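Local coordinates for protein beta-N-acetylhexosaminidase (Arthrobacter aurescens, PDB 3RCN) that probably hydrolyses terminal non-reducing N-acetyl-D-hexosamine residues from N-acetyl-beta-D-hexosaminides, as a family 20 glycosidase, at residues Gly395-Met400 and Arg448-Gln453; Phe293-Leu298 and Gly349-His354; Gly29-Ala34 and Ala58-Arg63. One frame throughout, in Å; residues are numbered along the deposited sequence.

Contact 1: residues Gly395-Met400 and Arg448-Gln453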
ATOM      1  N   GLY A 395     -12.055  34.355  20.851  1.00 75.64           N
ATOM      2  CA  GLY A 395     -13.144  33.383  20.836  1.00 74.25           C
ATOM      3  C   GLY A 395     -13.034  32.257  19.812  1.00 71.90           C
ATOM      4  O   GLY A 395     -13.903  31.383  19.730  1.00 69.55           O
ATOM      5  N   TYR A 396     -11.974  32.282  19.016  1.00 67.07           N
ATOM      6  CA  TYR A 396     -11.747  31.227  18.051  1.00 62.89           C
ATOM      7  C   TYR A 396     -11.331  29.962  18.798  1.00 61.18           C
ATOM      8  O   TYR A 396     -10.569  30.034  19.764  1.00 61.37           O
ATOM      9  CB  TYR A 396     -10.676  31.646  17.034  1.00 71.08           C
ATOM     10  CG  TYR A 396     -11.081  32.830  16.174  1.00 89.57           C
ATOM     11  CD1 TYR A 396     -12.339  33.415  16.315  1.00 97.86           C
ATOM     12  CD2 TYR A 396     -10.214  33.356  15.216  1.00 94.14           C
ATOM     13  CE1 TYR A 396     -12.724  34.496  15.538  1.00103.92           C
ATOM     14  CE2 TYR A 396     -10.590  34.440  14.427  1.00100.09           C
ATOM     15  CZ  TYR A 396     -11.849  35.005  14.595  1.00108.79           C
ATOM     16  OH  TYR A 396     -12.244  36.081  13.823  1.00114.61           O
ATOM     17  N   ASP A 397     -11.854  28.812  18.373  1.00 57.46           N
ATOM     18  CA  ASP A 397     -11.359  27.522  18.864  1.00 51.47           C
ATOM     19  C   ASP A 397      -9.985  27.241  18.266  1.00 43.05           C
ATOM     20  O   ASP A 397      -9.721  27.562  17.117  1.00 45.83           O
ATOM     21  CB  ASP A 397     -12.321  26.377  18.537  1.00 53.33           C
ATOM     22  CG  ASP A 397     -13.559  26.380  19.420  1.00 65.28           C
ATOM     23  OD1 ASP A 397     -13.520  26.979  20.517  1.00 75.12           O
ATOM     24  OD2 ASP A 397     -14.575  25.779  19.015  1.00 66.43           O
ATOM     25  N   VAL A 398      -9.112  26.646  19.060  1.00 36.36           N
ATOM     26  CA  VAL A 398      -7.721  26.496  18.682  1.00 34.30           C
ATOM     27  C   VAL A 398      -7.257  25.028  18.732  1.00 41.75           C
ATOM     28  O   VAL A 398      -7.696  24.252  19.582  1.00 44.79           O
ATOM     29  CB  VAL A 398      -6.848  27.345  19.620  1.00 32.65           C
ATOM     30  CG1 VAL A 398      -5.366  27.074  19.403  1.00 31.71           C
ATOM     31  CG2 VAL A 398      -7.167  28.812  19.435  1.00 33.50           C
ATOM     32  N   VAL A 399      -6.395  24.653  17.793  1.00 40.06           N
ATOM     33  CA  VAL A 399      -5.611  23.432  17.894  1.00 42.67           C
ATOM     34  C   VAL A 399      -4.154  23.820  17.657  1.00 44.19           C
ATOM     35  O   VAL A 399      -3.856  24.582  16.735  1.00 37.88           O
ATOM     36  CB  VAL A 399      -6.058  22.377  16.871  1.00 48.82           C
ATOM     37  CG1 VAL A 399      -7.498  21.998  17.115  1.00 47.59           C
ATOM     38  CG2 VAL A 399      -5.907  22.905  15.471  1.00 54.43           C
HETATM   39  N   MSE A 400      -3.249  23.337  18.504  1.00 45.72           N
HETATM   40  CA  MSE A 400      -1.840  23.705  18.380  1.00 45.19           C
HETATM   41  C   MSE A 400      -1.066  22.785  17.431  1.00 47.87           C
HETATM   42  O   MSE A 400      -1.135  21.555  17.518  1.00 38.58           O
HETATM   43  CB  MSE A 400      -1.153  23.719  19.742  1.00 29.10           C
HETATM   44  CG  MSE A 400      -1.793  24.645  20.743  1.00 41.73           C
HETATM   45 SE   MSE A 400      -1.586  26.520  20.248  0.69 49.83          SE
HETATM   46  CE  MSE A 400       0.372  26.521  20.087  1.00 81.09           C
ATOM     47  N   ARG A 448     -11.823  27.950  23.051  1.00 54.52           N
ATOM     48  CA  ARG A 448     -11.407  26.738  23.757  1.00 48.22           C
ATOM     49  C   ARG A 448     -10.359  25.937  23.007  1.00 51.02           C
ATOM     50  O   ARG A 448     -10.347  25.909  21.777  1.00 47.57           O
ATOM     51  CB  ARG A 448     -12.606  25.854  24.122  1.00 56.83           C
ATOM     52  CG  ARG A 448     -13.673  25.712  23.044  1.00 70.07           C
ATOM     53  CD  ARG A 448     -14.845  24.876  23.549  1.00 81.12           C
ATOM     54  NE  ARG A 448     -14.434  23.519  23.915  1.00 93.01           N
ATOM     55  CZ  ARG A 448     -14.643  22.439  23.162  1.00100.53           C
ATOM     56  NH1 ARG A 448     -15.268  22.552  21.996  1.00103.17           N
ATOM     57  NH2 ARG A 448     -14.236  21.242  23.574  1.00100.17           N
ATOM     58  N   LEU A 449      -9.491  25.268  23.762  1.00 52.89           N
ATOM     59  CA  LEU A 449      -8.423  24.474  23.173  1.00 49.65           C
ATOM     60  C   LEU A 449      -8.966  23.088  22.909  1.00 50.68           C
ATOM     61  O   LEU A 449      -9.322  22.360  23.839  1.00 55.94           O
ATOM     62  CB  LEU A 449      -7.242  24.366  24.129  1.00 54.80           C
ATOM     63  CG  LEU A 449      -5.898  24.831  23.591  1.00 66.71           C
ATOM     64  CD1 LEU A 449      -4.773  24.321  24.468  1.00 74.13           C
ATOM     65  CD2 LEU A 449      -5.726  24.325  22.181  1.00 69.10           C
ATOM     66  N   LEU A 450      -9.043  22.731  21.634  1.00 42.55           N
ATOM     67  CA  LEU A 450      -9.548  21.431  21.240  1.00 38.59           C
ATOM     68  C   LEU A 450      -8.489  20.336  21.367  1.00 35.63           C
ATOM     69  O   LEU A 450      -8.803  19.187  21.691  1.00 40.95           O
ATOM     70  CB  LEU A 450     -10.074  21.496  19.813  1.00 39.20           C
ATOM     71  CG  LEU A 450     -11.147  22.544  19.585  1.00 37.86           C
ATOM     72  CD1 LEU A 450     -11.818  22.298  18.255  1.00 38.62           C
ATOM     73  CD2 LEU A 450     -12.134  22.468  20.729  1.00 34.86           C
ATOM     74  N   GLY A 451      -7.239  20.701  21.099  1.00 32.09           N
ATOM     75  CA  GLY A 451      -6.162  19.731  21.033  1.00 41.05           C
ATOM     76  C   GLY A 451      -4.971  20.189  20.200  1.00 40.37           C
ATOM     77  O   GLY A 451      -4.692  21.392  20.063  1.00 35.60           O
ATOM     78  N   ALA A 452      -4.252  19.206  19.667  1.00 32.97           N
ATOM     79  CA  ALA A 452      -3.033  19.459  18.905  1.00 41.42           C
ATOM     80  C   ALA A 452      -2.973  18.621  17.628  1.00 40.22           C
ATOM     81  O   ALA A 452      -3.798  17.733  17.415  1.00 36.44           O
ATOM     82  CB  ALA A 452      -1.787  19.225  19.771  1.00 39.97           C
ATOM     83  N   GLN A 453      -2.026  18.951  16.757  1.00 38.92           N
ATOM     84  CA  GLN A 453      -1.893  18.252  15.494  1.00 42.30           C
ATOM     85  C   GLN A 453      -0.443  18.262  15.001  1.00 43.39           C
ATOM     86  O   GLN A 453       0.266  19.254  15.155  1.00 45.41           O
ATOM     87  CB  GLN A 453      -2.841  18.908  14.498  1.00 40.03           C
ATOM     88  CG  GLN A 453      -2.642  18.582  13.055  1.00 43.36           C
ATOM     89  CD  GLN A 453      -3.590  19.398  12.193  1.00 47.80           C
ATOM     90  OE1 GLN A 453      -4.805  19.353  12.387  1.00 50.46           O
ATOM     91  NE2 GLN A 453      -3.041  20.172  11.259  1.00 44.73           N
TER
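Neighbouring parallel strands of the catalytic barrel meet where Val398 and Met400 pair with Leu449 and Ala452, the axes of the two short strand segments 27° apart. Val398 N donates to Arg448 O at 3.1 Å, and Leu450 N to Val398 O at 2.9 Å. Further on, Met400 N donates to Gly451 O at 2.9 Å and Gln453 N to Met400 O. Two steps along 397-400 thus match three along 449-453: the extra residue makes a beta bulge at Leu450-Gly451, where Leu450 turns to helical backbone angles and Gly451 adopts a phi of 157° that calls for glycine. This is the junction of the seventh and eighth strands of a TIM barrel; strand 449-456 also pairs with the first, 140-146, whose Tyr140 OH bonds Gln453 OE1. On one face Leu449 CD2 lies 3.9 Å from Val398 CG1 and also meets CG of Met400, a selenomethionine, whose chain crosses that of Leu449 at about a right angle. Val399, on the other face, meets Leu450 CB with its CG1 at 3.8 Å. Asp397 OD1 accepts the N-H of Arg448, though its place is doubtful, and Asp397 OD2 lies 4.4 Å from Arg448 NH1, beyond a salt bridge. An alanine in place of Asp397 would probably cost the Arg448 guanidinium this nearby carboxylate and, if OD1 is rightly placed, cost Arg448 N its acceptor.

Contact 2: residues Phe293-Leu298 and Gly349-His354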
ATOM      1  N   PHE A 293     -16.637  30.168  -8.330  1.00 35.08           N
ATOM      2  CA  PHE A 293     -15.908  28.957  -8.639  1.00 37.78           C
ATOM      3  C   PHE A 293     -15.745  28.123  -7.377  1.00 39.58           C
ATOM      4  O   PHE A 293     -16.072  26.938  -7.353  1.00 37.03           O
ATOM      5  CB  PHE A 293     -14.542  29.316  -9.218  1.00 38.43           C
ATOM      6  CG  PHE A 293     -13.779  28.139  -9.733  1.00 44.10           C
ATOM      7  CD1 PHE A 293     -12.953  27.408  -8.889  1.00 46.99           C
ATOM      8  CD2 PHE A 293     -13.880  27.759 -11.062  1.00 39.54           C
ATOM      9  CE1 PHE A 293     -12.246  26.316  -9.363  1.00 37.16           C
ATOM     10  CE2 PHE A 293     -13.172  26.669 -11.538  1.00 33.96           C
ATOM     11  CZ  PHE A 293     -12.356  25.948 -10.684  1.00 32.90           C
ATOM     12  N   TYR A 294     -15.260  28.758  -6.318  1.00 33.38           N
ATOM     13  CA  TYR A 294     -14.934  28.033  -5.108  1.00 30.30           C
ATOM     14  C   TYR A 294     -16.141  27.673  -4.248  1.00 32.20           C
ATOM     15  O   TYR A 294     -16.041  26.807  -3.391  1.00 37.41           O
ATOM     16  CB  TYR A 294     -13.894  28.791  -4.302  1.00 26.13           C
ATOM     17  CG  TYR A 294     -12.506  28.558  -4.817  1.00 27.82           C
ATOM     18  CD1 TYR A 294     -11.947  29.408  -5.757  1.00 30.36           C
ATOM     19  CD2 TYR A 294     -11.758  27.469  -4.384  1.00 29.10           C
ATOM     20  CE1 TYR A 294     -10.678  29.192  -6.246  1.00 34.79           C
ATOM     21  CE2 TYR A 294     -10.482  27.239  -4.869  1.00 25.83           C
ATOM     22  CZ  TYR A 294      -9.950  28.105  -5.800  1.00 33.59           C
ATOM     23  OH  TYR A 294      -8.686  27.897  -6.286  1.00 32.62           O
ATOM     24  N   ARG A 295     -17.275  28.322  -4.481  1.00 26.92           N
ATOM     25  CA  ARG A 295     -18.522  27.909  -3.839  1.00 33.87           C
ATOM     26  C   ARG A 295     -18.969  26.622  -4.485  1.00 34.33           C
ATOM     27  O   ARG A 295     -19.440  25.708  -3.806  1.00 37.47           O
ATOM     28  CB  ARG A 295     -19.641  28.936  -4.016  1.00 35.52           C
ATOM     29  CG  ARG A 295     -19.481  30.213  -3.245  1.00 37.08           C
ATOM     30  CD  ARG A 295     -20.765  31.023  -3.365  1.00 36.97           C
ATOM     31  NE  ARG A 295     -20.657  32.296  -2.684  1.00 35.15           N
ATOM     32  CZ  ARG A 295     -20.509  33.449  -3.317  1.00 45.19           C
ATOM     33  NH1 ARG A 295     -20.484  33.449  -4.649  1.00 37.28           N
ATOM     34  NH2 ARG A 295     -20.405  34.591  -2.624  1.00 42.05           N
ATOM     35  N   ASN A 296     -18.824  26.559  -5.806  1.00 30.79           N
ATOM     36  CA  ASN A 296     -19.113  25.329  -6.540  1.00 36.18           C
ATOM     37  C   ASN A 296     -18.199  24.163  -6.128  1.00 39.68           C
ATOM     38  O   ASN A 296     -18.650  23.025  -6.012  1.00 41.33           O
ATOM     39  CB  ASN A 296     -19.070  25.576  -8.046  1.00 34.44           C
ATOM     40  CG  ASN A 296     -20.249  26.406  -8.525  1.00 40.02           C
ATOM     41  OD1 ASN A 296     -21.335  26.338  -7.954  1.00 35.44           O
ATOM     42  ND2 ASN A 296     -20.040  27.195  -9.570  1.00 45.68           N
ATOM     43  N   VAL A 297     -16.924  24.454  -5.890  1.00 33.94           N
ATOM     44  CA  VAL A 297     -16.008  23.443  -5.398  1.00 33.77           C
ATOM     45  C   VAL A 297     -16.444  23.003  -4.009  1.00 35.75           C
ATOM     46  O   VAL A 297     -16.498  21.808  -3.714  1.00 30.35           O
ATOM     47  CB  VAL A 297     -14.556  23.962  -5.347  1.00 32.60           C
ATOM     48  CG1 VAL A 297     -13.711  23.086  -4.456  1.00 28.38           C
ATOM     49  CG2 VAL A 297     -13.963  24.046  -6.743  1.00 25.27           C
ATOM     50  N   LEU A 298     -16.782  23.961  -3.152  1.00 30.91           N
ATOM     51  CA  LEU A 298     -17.095  23.598  -1.774  1.00 33.02           C
ATOM     52  C   LEU A 298     -18.437  22.879  -1.663  1.00 37.46           C
ATOM     53  O   LEU A 298     -18.710  22.229  -0.656  1.00 40.02           O
ATOM     54  CB  LEU A 298     -17.061  24.809  -0.851  1.00 33.04           C
ATOM     55  CG  LEU A 298     -15.699  25.431  -0.552  1.00 32.12           C
ATOM     56  CD1 LEU A 298     -15.909  26.762   0.165  1.00 34.41           C
ATOM     57  CD2 LEU A 298     -14.815  24.505   0.263  1.00 31.92           C
ATOM     58  N   GLY A 349     -13.770  34.964   4.280  1.00 36.16           N
ATOM     59  CA  GLY A 349     -15.005  35.159   5.026  1.00 25.34           C
ATOM     60  C   GLY A 349     -16.228  34.826   4.202  1.00 32.10           C
ATOM     61  O   GLY A 349     -17.143  34.177   4.697  1.00 37.48           O
ATOM     62  N   GLN A 350     -16.246  35.268   2.944  1.00 38.02           N
ATOM     63  CA  GLN A 350     -17.335  34.925   2.027  1.00 40.45           C
ATOM     64  C   GLN A 350     -17.463  33.411   1.864  1.00 38.84           C
ATOM     65  O   GLN A 350     -18.564  32.855   1.893  1.00 33.78           O
ATOM     66  CB  GLN A 350     -17.141  35.573   0.654  1.00 32.35           C
ATOM     67  CG  GLN A 350     -17.230  37.094   0.636  1.00 39.61           C
ATOM     68  CD  GLN A 350     -18.573  37.635   1.102  1.00 42.25           C
ATOM     69  OE1 GLN A 350     -18.674  38.190   2.201  1.00 37.70           O
ATOM     70  NE2 GLN A 350     -19.610  37.487   0.268  1.00 39.61           N
ATOM     71  N   LEU A 351     -16.336  32.736   1.696  1.00 34.64           N
ATOM     72  CA  LEU A 351     -16.383  31.286   1.632  1.00 33.85           C
ATOM     73  C   LEU A 351     -16.806  30.682   2.973  1.00 34.08           C
ATOM     74  O   LEU A 351     -17.615  29.755   3.009  1.00 31.88           O
ATOM     75  CB  LEU A 351     -15.054  30.725   1.144  1.00 37.95           C
ATOM     76  CG  LEU A 351     -14.738  31.080  -0.312  1.00 37.33           C
ATOM     77  CD1 LEU A 351     -13.363  30.572  -0.676  1.00 34.61           C
ATOM     78  CD2 LEU A 351     -15.811  30.547  -1.271  1.00 29.59           C
ATOM     79  N   ALA A 352     -16.284  31.223   4.072  1.00 34.02           N
ATOM     80  CA  ALA A 352     -16.697  30.758   5.401  1.00 33.66           C
ATOM     81  C   ALA A 352     -18.205  30.877   5.584  1.00 32.98           C
ATOM     82  O   ALA A 352     -18.835  30.015   6.207  1.00 29.00           O
ATOM     83  CB  ALA A 352     -15.956  31.504   6.511  1.00 22.16           C
ATOM     84  N   LEU A 353     -18.773  31.950   5.033  1.00 35.58           N
ATOM     85  CA  LEU A 353     -20.215  32.173   5.062  1.00 35.68           C
ATOM     86  C   LEU A 353     -20.928  31.074   4.265  1.00 41.57           C
ATOM     87  O   LEU A 353     -21.970  30.574   4.678  1.00 43.61           O
ATOM     88  CB  LEU A 353     -20.553  33.544   4.466  1.00 29.29           C
ATOM     89  CG  LEU A 353     -21.186  34.622   5.346  1.00 42.00           C
ATOM     90  CD1 LEU A 353     -20.605  34.617   6.745  1.00 47.52           C
ATOM     91  CD2 LEU A 353     -21.011  35.994   4.703  1.00 37.99           C
ATOM     92  N   HIS A 354     -20.360  30.699   3.121  1.00 37.98           N
ATOM     93  CA  HIS A 354     -20.980  29.691   2.267  1.00 33.84           C
ATOM     94  C   HIS A 354     -20.971  28.337   2.978  1.00 37.88           C
ATOM     95  O   HIS A 354     -21.951  27.594   2.944  1.00 38.94           O
ATOM     96  CB  HIS A 354     -20.268  29.625   0.917  1.00 31.79           C
ATOM     97  CG  HIS A 354     -20.833  28.600  -0.012  1.00 43.26           C
ATOM     98  ND1 HIS A 354     -22.111  28.682  -0.528  1.00 44.46           N
ATOM     99  CD2 HIS A 354     -20.304  27.461  -0.515  1.00 46.65           C
ATOM    100  CE1 HIS A 354     -22.338  27.647  -1.308  1.00 42.92           C
ATOM    101  NE2 HIS A 354     -21.256  26.886  -1.318  1.00 46.39           N
TER
HETATM  102  O   HOH W   1     -20.867  33.450   0.248  1.00 41.44           O
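Arg295, His354 and Leu351 carry most of this helix-to-helix contact. Arg295 CB lies over one face of the His354 imidazole, 3.9 Å from the ring centroid and 15° off its normal, a CH-pi contact displaced toward the rim. CG and CD continue past the ring, CD coming within 3.9 Å of His354 ND1. The ring is brought there by His354 CG standing anti to the backbone N. Its NE2 makes only a weak bond to Arg295 O, at 3.3 Å with a bent N-H...O angle of 124°; its stronger partner is Asp299 OD1, one residue past 293-298. Farther out, Arg295 NH2 donates a hydrogen bond to a water at the guanidinium edge, 3.1 Å away, and that water donates to Gln350 O at 2.9 Å, tying the basic side chain indirectly to the facing backbone. Leu351 supplies the apolar part: its CD2 touches Tyr294 CB and Leu298 CD1, each at 4.0 Å, and both leucines also rest on Leu312 of strand 309-313. Two helices whose segment axes run the same way at 35°, 10.3 Å apart, both packed on the strand between them in sequence, are typical of a TIM barrel's outer helical layer.

Contact 3: residues Gly29-Ala34 and Ala58-Arg63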
ATOM      1  N   GLY A  29     -12.174 -20.902  18.992  1.00 51.57           N
ATOM      2  CA  GLY A  29     -13.609 -20.849  19.241  1.00 54.89           C
ATOM      3  C   GLY A  29     -14.090 -19.548  19.881  1.00 57.33           C
ATOM      4  O   GLY A  29     -15.292 -19.329  20.067  1.00 60.59           O
ATOM      5  N   THR A  30     -13.144 -18.675  20.204  1.00 47.54           N
ATOM      6  CA  THR A  30     -13.445 -17.411  20.840  1.00 46.86           C
ATOM      7  C   THR A  30     -14.507 -16.637  20.061  1.00 53.22           C
ATOM      8  O   THR A  30     -14.384 -16.439  18.850  1.00 50.63           O
ATOM      9  CB  THR A  30     -12.179 -16.552  20.932  1.00 49.05           C
ATOM     10  OG1 THR A  30     -11.234 -17.187  21.801  1.00 50.19           O
ATOM     11  CG2 THR A  30     -12.510 -15.167  21.467  1.00 49.13           C
ATOM     12  N   SER A  31     -15.529 -16.170  20.774  1.00 53.30           N
ATOM     13  CA  SER A  31     -16.671 -15.499  20.159  1.00 52.25           C
ATOM     14  C   SER A  31     -16.670 -14.049  20.606  1.00 53.92           C
ATOM     15  O   SER A  31     -16.074 -13.726  21.630  1.00 65.63           O
ATOM     16  CB  SER A  31     -17.984 -16.180  20.561  1.00 52.26           C
ATOM     17  OG  SER A  31     -18.245 -16.039  21.953  1.00 56.29           O
ATOM     18  N   VAL A  32     -17.296 -13.170  19.827  1.00 45.77           N
ATOM     19  CA  VAL A  32     -17.300 -11.741  20.140  1.00 38.32           C
ATOM     20  C   VAL A  32     -18.714 -11.210  20.329  1.00 43.60           C
ATOM     21  O   VAL A  32     -19.505 -11.208  19.392  1.00 47.61           O
ATOM     22  CB  VAL A  32     -16.605 -10.939  19.024  1.00 34.00           C
ATOM     23  CG1 VAL A  32     -16.358  -9.536  19.477  1.00 35.47           C
ATOM     24  CG2 VAL A  32     -15.280 -11.600  18.655  1.00 30.85           C
ATOM     25  N   GLY A  33     -19.052 -10.816  21.555  1.00 50.66           N
ATOM     26  CA  GLY A  33     -20.323 -10.151  21.827  1.00 51.53           C
ATOM     27  C   GLY A  33     -20.271  -8.631  21.867  1.00 48.65           C
ATOM     28  O   GLY A  33     -19.241  -8.057  22.189  1.00 52.07           O
ATOM     29  N   ALA A  34     -21.380  -7.966  21.573  1.00 44.80           N
ATOM     30  CA  ALA A  34     -21.437  -6.515  21.762  1.00 41.37           C
ATOM     31  C   ALA A  34     -22.848  -5.978  22.005  1.00 40.08           C
ATOM     32  O   ALA A  34     -23.825  -6.511  21.481  1.00 46.49           O
ATOM     33  CB  ALA A  34     -20.774  -5.789  20.589  1.00 38.53           C
ATOM     34  N   ALA A  58     -17.049 -15.596  15.536  1.00 49.56           N
ATOM     35  CA  ALA A  58     -18.488 -15.457  15.378  1.00 50.21           C
ATOM     36  C   ALA A  58     -19.085 -14.749  16.580  1.00 54.74           C
ATOM     37  O   ALA A  58     -18.600 -14.905  17.705  1.00 57.00           O
ATOM     38  CB  ALA A  58     -19.138 -16.832  15.208  1.00 45.22           C
ATOM     39  N   PRO A  59     -20.153 -13.979  16.344  1.00 54.69           N
ATOM     40  CA  PRO A  59     -20.862 -13.212  17.373  1.00 58.88           C
ATOM     41  C   PRO A  59     -21.560 -14.128  18.356  1.00 56.24           C
ATOM     42  O   PRO A  59     -22.006 -15.212  17.989  1.00 55.92           O
ATOM     43  CB  PRO A  59     -21.910 -12.450  16.566  1.00 63.83           C
ATOM     44  CG  PRO A  59     -22.169 -13.352  15.391  1.00 62.20           C
ATOM     45  CD  PRO A  59     -20.826 -13.898  15.038  1.00 57.20           C
ATOM     46  N   ALA A  60     -21.646 -13.687  19.601  1.00 59.01           N
ATOM     47  CA  ALA A  60     -22.387 -14.409  20.622  1.00 60.89           C
ATOM     48  C   ALA A  60     -23.162 -13.371  21.419  1.00 60.74           C
ATOM     49  O   ALA A  60     -22.874 -12.181  21.312  1.00 62.90           O
ATOM     50  CB  ALA A  60     -21.430 -15.189  21.518  1.00 56.48           C
ATOM     51  N   PRO A  61     -24.170 -13.798  22.197  1.00 62.27           N
ATOM     52  CA  PRO A  61     -24.824 -12.782  23.046  1.00 53.83           C
ATOM     53  C   PRO A  61     -23.786 -12.074  23.934  1.00 59.44           C
ATOM     54  O   PRO A  61     -22.904 -12.727  24.494  1.00 70.26           O
ATOM     55  CB  PRO A  61     -25.812 -13.604  23.885  1.00 42.60           C
ATOM     56  CG  PRO A  61     -26.095 -14.834  23.026  1.00 42.17           C
ATOM     57  CD  PRO A  61     -24.811 -15.126  22.297  1.00 36.77           C
ATOM     58  N   ALA A  62     -23.903 -10.760  24.059  1.00 57.17           N
ATOM     59  CA  ALA A  62     -22.867  -9.922  24.667  1.00 60.07           C
ATOM     60  C   ALA A  62     -22.321 -10.359  26.035  1.00 63.71           C
ATOM     61  O   ALA A  62     -21.112 -10.357  26.238  1.00 68.23           O
ATOM     62  CB  ALA A  62     -23.335  -8.457  24.721  1.00 51.71           C
ATOM     63  N   ARG A  63     -23.198 -10.703  26.973  1.00 63.91           N
ATOM     64  CA  ARG A  63     -22.758 -11.056  28.321  1.00 64.38           C
ATOM     65  C   ARG A  63     -22.126 -12.438  28.335  1.00 66.99           C
ATOM     66  O   ARG A  63     -21.436 -12.805  29.284  1.00 69.92           O
ATOM     67  CB  ARG A  63     -23.936 -11.034  29.295  1.00 64.10           C
ATOM     68  CG  ARG A  63     -24.766  -9.774  29.226  1.00 73.38           C
ATOM     69  CD  ARG A  63     -24.020  -8.566  29.777  1.00 78.88           C
ATOM     70  NE  ARG A  63     -24.764  -7.327  29.547  1.00 86.29           N
ATOM     71  CZ  ARG A  63     -24.321  -6.116  29.870  1.00 90.54           C
ATOM     72  NH1 ARG A  63     -23.135  -5.974  30.446  1.00 98.91           N
ATOM     73  NH2 ARG A  63     -25.058  -5.046  29.615  1.00 83.90           N
TER
HETATM   74  O   HOH W   2     -16.415 -18.214  17.076  1.00 50.08           O
HETATM   75  O   HOH W   3     -23.896  -9.408  21.023  1.00 53.95           O
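Val32 O is gripped by two N-H donors and approached by a C-H: Ala60 N bonds it at 3.3 Å, Arg42 NE of helix 39-53 bonds it as well, and Pro59 CA makes a CA-H...O contact with it at 3.2 Å. Ala60 N stands well above the carbonyl plane, 65° out of it, so the approach is unlike that in a regular sheet. Val32 N in turn donates to Ala58 O at 3.0 Å. Val32 therefore bonds 58-63 through both backbone polar atoms, while its neighbours Ser31 and Gly33 bond strand 67-71; the short strand 32-34 is the outermost strand, within this chain, of the smaller domain's mixed sheet, and the irregular segment 58-63 runs beside its other edge. Waters extend the pairing at both ends. One accepts the N-H of Ala58 and can donate to Thr30 O, though it has more acceptors in reach than protons; the other accepts the N-H of Ala34 and donates to Ala60 O, both at 3.0 Å. Side chains add little bulk. Ser31 CB and OG lie against Ala60 CB, and Ala62 CB rests on the backbone of Ala34, 3.7 Å from Ala34 C. The CA atoms come nearest at Gly33, 3.8 Å from Ala62 CA; a CB here would point at the facing segment and collide with it. Outside, Ala58 and Pro59 pack on Pro59 and Ala58 of the second subunit. With backbone and water bonds doing the holding, the chemistry implies that the fit depends more on main-chain path and lack of bulk than on side-chain polar groups.

From the N terminus, contact 3 comes first: after the excursion through helix 39-53 it ties the loop that leads into strand 67-71 to the outer edge strand 32-34 of the smaller domain's sheet. Contact 2 follows, closing a loop of 50 residues between 293-298 and 349-354 that includes strand 309-313. Contact 1 comes last, closing one of 47 residues, mostly irregular. The three loops are in series, so none encloses or crosses another. Contacts 1 and 2 share the catalytic domain, one within its barrel wall and one in the surrounding helices, with nearest atoms about 9 Å apart. Contact 3 has its centre about 40 Å from that of contact 1 and 48 Å from that of contact 2.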